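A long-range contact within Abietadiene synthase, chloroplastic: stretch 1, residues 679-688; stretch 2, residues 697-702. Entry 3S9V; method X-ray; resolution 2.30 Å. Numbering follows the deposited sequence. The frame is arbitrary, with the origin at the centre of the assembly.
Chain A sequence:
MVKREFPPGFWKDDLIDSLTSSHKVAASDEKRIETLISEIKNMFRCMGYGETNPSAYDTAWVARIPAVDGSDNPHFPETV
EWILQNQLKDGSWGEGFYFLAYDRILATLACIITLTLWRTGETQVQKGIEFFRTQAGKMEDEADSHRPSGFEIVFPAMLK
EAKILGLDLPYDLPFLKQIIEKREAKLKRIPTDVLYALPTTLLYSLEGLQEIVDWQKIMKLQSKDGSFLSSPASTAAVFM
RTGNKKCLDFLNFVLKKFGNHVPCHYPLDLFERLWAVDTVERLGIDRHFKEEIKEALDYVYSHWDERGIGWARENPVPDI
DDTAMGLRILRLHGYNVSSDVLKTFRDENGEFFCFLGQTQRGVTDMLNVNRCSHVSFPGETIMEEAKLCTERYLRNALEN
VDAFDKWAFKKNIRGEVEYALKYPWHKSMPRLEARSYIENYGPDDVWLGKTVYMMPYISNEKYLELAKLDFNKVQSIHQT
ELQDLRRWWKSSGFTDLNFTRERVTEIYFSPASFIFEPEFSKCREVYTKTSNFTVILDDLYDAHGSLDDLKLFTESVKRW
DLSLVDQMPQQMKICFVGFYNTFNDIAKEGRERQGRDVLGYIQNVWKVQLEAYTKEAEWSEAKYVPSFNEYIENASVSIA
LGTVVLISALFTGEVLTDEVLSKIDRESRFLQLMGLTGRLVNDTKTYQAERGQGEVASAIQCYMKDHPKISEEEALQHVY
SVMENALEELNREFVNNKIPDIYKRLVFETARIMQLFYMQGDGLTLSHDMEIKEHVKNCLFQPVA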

# COMPACT_ATOMS: atom_id res chain seq x y z
N ARG A 679 18.71 16.01 -7.93
CA ARG A 679 19.96 16.19 -8.64
C ARG A 679 20.72 14.89 -8.86
O ARG A 679 21.18 14.61 -9.96
CB ARG A 679 20.88 17.12 -7.86
CG ARG A 679 22.23 17.33 -8.54
CD ARG A 679 22.09 18.45 -9.54
NE ARG A 679 22.15 18.00 -10.92
CZ ARG A 679 21.78 18.75 -11.96
NH1 ARG A 679 21.87 18.27 -13.19
NH2 ARG A 679 21.30 19.98 -11.77
N LEU A 680 20.86 14.10 -7.80
CA LEU A 680 21.60 12.84 -7.89
C LEU A 680 20.97 11.78 -8.79
O LEU A 680 21.69 11.11 -9.54
CB LEU A 680 21.81 12.26 -6.49
CG LEU A 680 22.60 13.12 -5.49
CD1 LEU A 680 22.85 12.34 -4.21
CD2 LEU A 680 23.92 13.53 -6.11
N VAL A 681 19.66 11.61 -8.73
CA VAL A 681 19.04 10.61 -9.58
C VAL A 681 19.22 11.03 -11.03
O VAL A 681 19.54 10.21 -11.88
CB VAL A 681 17.53 10.42 -9.27
CG1 VAL A 681 16.72 11.61 -9.77
CG2 VAL A 681 17.04 9.13 -9.92
N ASN A 682 19.04 12.32 -11.28
CA ASN A 682 19.19 12.90 -12.61
C ASN A 682 20.61 12.68 -13.15
O ASN A 682 20.80 12.30 -14.30
CB ASN A 682 18.87 14.40 -12.55
CG ASN A 682 18.97 15.09 -13.91
OD1 ASN A 682 20.06 15.20 -14.47
ND2 ASN A 682 17.84 15.57 -14.42
N ASP A 683 21.60 12.91 -12.29
CA ASP A 683 23.02 12.78 -12.65
C ASP A 683 23.51 11.35 -12.87
O ASP A 683 24.25 11.08 -13.81
CB ASP A 683 23.90 13.47 -11.60
CG ASP A 683 24.09 14.95 -11.87
OD1 ASP A 683 23.19 15.59 -12.46
OD2 ASP A 683 25.14 15.49 -11.48
N THR A 684 23.11 10.42 -12.00
CA THR A 684 23.55 9.04 -12.15
C THR A 684 23.06 8.48 -13.48
O THR A 684 23.64 7.55 -14.03
CB THR A 684 23.00 8.15 -11.02
OG1 THR A 684 21.57 8.25 -10.98
CG2 THR A 684 23.58 8.58 -9.68
N LYS A 685 21.98 9.06 -13.99
CA LYS A 685 21.39 8.63 -15.25
C LYS A 685 22.01 9.36 -16.44
O LYS A 685 22.85 8.82 -17.15
CB LYS A 685 19.88 8.90 -15.21
CG LYS A 685 19.06 8.21 -16.30
CD LYS A 685 18.82 6.74 -15.97
CE LYS A 685 17.80 6.12 -16.93
NZ LYS A 685 17.45 4.72 -16.55
N THR A 686 21.60 10.61 -16.63
CA THR A 686 22.06 11.45 -17.73
C THR A 686 23.57 11.60 -17.91
O THR A 686 24.03 11.84 -19.03
CB THR A 686 21.46 12.87 -17.65
OG1 THR A 686 21.90 13.50 -16.44
CG2 THR A 686 19.94 12.82 -17.69
N TYR A 687 24.34 11.48 -16.83
CA TYR A 687 25.79 11.63 -16.95
C TYR A 687 26.30 10.70 -18.05
O TYR A 687 27.37 10.92 -18.63
CB TYR A 687 26.48 11.33 -15.62
CG TYR A 687 27.31 10.06 -15.59
CD1 TYR A 687 26.69 8.81 -15.55
CD2 TYR A 687 28.70 10.11 -15.60
CE1 TYR A 687 27.45 7.63 -15.53
CE2 TYR A 687 29.47 8.95 -15.58
CZ TYR A 687 28.84 7.71 -15.54
OH TYR A 687 29.59 6.57 -15.52
N GLN A 688 25.51 9.66 -18.32
CA GLN A 688 25.81 8.66 -19.33
C GLN A 688 26.16 9.27 -20.69
O GLN A 688 27.25 9.07 -21.22
CB GLN A 688 24.61 7.72 -19.49
CG GLN A 688 24.89 6.45 -20.28
CD GLN A 688 25.61 5.41 -19.45
OE1 GLN A 688 26.70 5.64 -18.94
NE2 GLN A 688 24.98 4.24 -19.29
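Stretch 2, residues 697-702: ASAIQC

The first turn of a helix leaves backbone NH groups without partners inside the helix, and a carboxylate from a neighbouring helix can satisfy one of them while nearby apolar side chains pack around the junction. The contact between residues 679-688 and 697-702 of abietadiene synthase is a compact example. Stretch 1 is helical throughout, part of a longer helix; stretch 2 enters as an extended segment through A697 and S698, then turns helical from A699 and continues beyond C702. The backbones come nearest at D683 and A699, whose CA atoms lie 6.0 Å apart; the CA atoms of T684 and I700 are 6.8 Å apart, and the first turn of the second helix crosses stretch 1 steeply.

I700 covers the most surface in stretch 2. Its side chain, with chi1 m and chi2 p, places CD1 3.7 Å from the CA of T684 and 3.7 Å from the O of D683, against the backbone of the first helix. Its other branch meets Y687, the largest contributor from stretch 1: I700 CG2 is 3.8 Å from Y687 CE2, and I700 CB stands 4.2 Å from the centroid of the Y687 ring, over one face in a CH-pi contact. Q701 CG lies at the edge of that ring, 4.5 Å from Y687 CD2. The tyrosine is poorly ordered, so its finer geometry deserves caution.

D683 supplies the polar anchor. The N of A699 donates to D683 OD2 at 2.8 Å, nearly straight at 168°, while D683 OD1 forms a salt bridge with R679 NE at 3.0 Å. One carboxylate thus joins its own helix to the start of the next. Beside it, A699 CB packs 4.0 Å from L680 CD2. S698 completes the start as N-cap, its OG accepting from Q701 N at 3.3 Å.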

# COMPACT_ATOMS: atom_id res chain seq x y z
N ALA A 697 31.37 18.31 -15.60
CA ALA A 697 31.11 18.49 -14.18
C ALA A 697 29.77 17.90 -13.77
O ALA A 697 28.71 18.43 -14.12
CB ALA A 697 31.15 19.98 -13.84
N SER A 698 29.81 16.80 -13.03
CA SER A 698 28.59 16.15 -12.57
C SER A 698 28.83 15.41 -11.26
O SER A 698 29.96 15.29 -10.80
CB SER A 698 28.07 15.16 -13.62
OG SER A 698 28.85 13.98 -13.68
N ALA A 699 27.76 14.92 -10.65
CA ALA A 699 27.90 14.19 -9.40
C ALA A 699 29.01 13.15 -9.52
O ALA A 699 30.01 13.21 -8.81
CB ALA A 699 26.59 13.53 -9.03
N ILE A 700 28.85 12.20 -10.44
CA ILE A 700 29.83 11.13 -10.63
C ILE A 700 31.21 11.66 -11.00
O ILE A 700 32.19 11.34 -10.34
CB ILE A 700 29.38 10.13 -11.73
CG1 ILE A 700 28.10 9.40 -11.30
CG2 ILE A 700 30.47 9.09 -11.96
CD1 ILE A 700 26.87 10.29 -11.25
N GLN A 701 31.28 12.48 -12.05
CA GLN A 701 32.54 13.04 -12.51
C GLN A 701 33.32 13.73 -11.39
O GLN A 701 34.54 13.55 -11.26
CB GLN A 701 32.29 14.04 -13.64
CG GLN A 701 31.68 13.40 -14.89
CD GLN A 701 31.38 14.41 -15.99
OE1 GLN A 701 30.53 15.28 -15.84
NE2 GLN A 701 32.10 14.28 -17.11
N CYS A 702 32.61 14.51 -10.58
CA CYS A 702 33.23 15.23 -9.48
C CYS A 702 33.69 14.30 -8.36
O CYS A 702 34.76 14.51 -7.78
CB CYS A 702 32.25 16.26 -8.91
SG CYS A 702 31.90 17.64 -10.03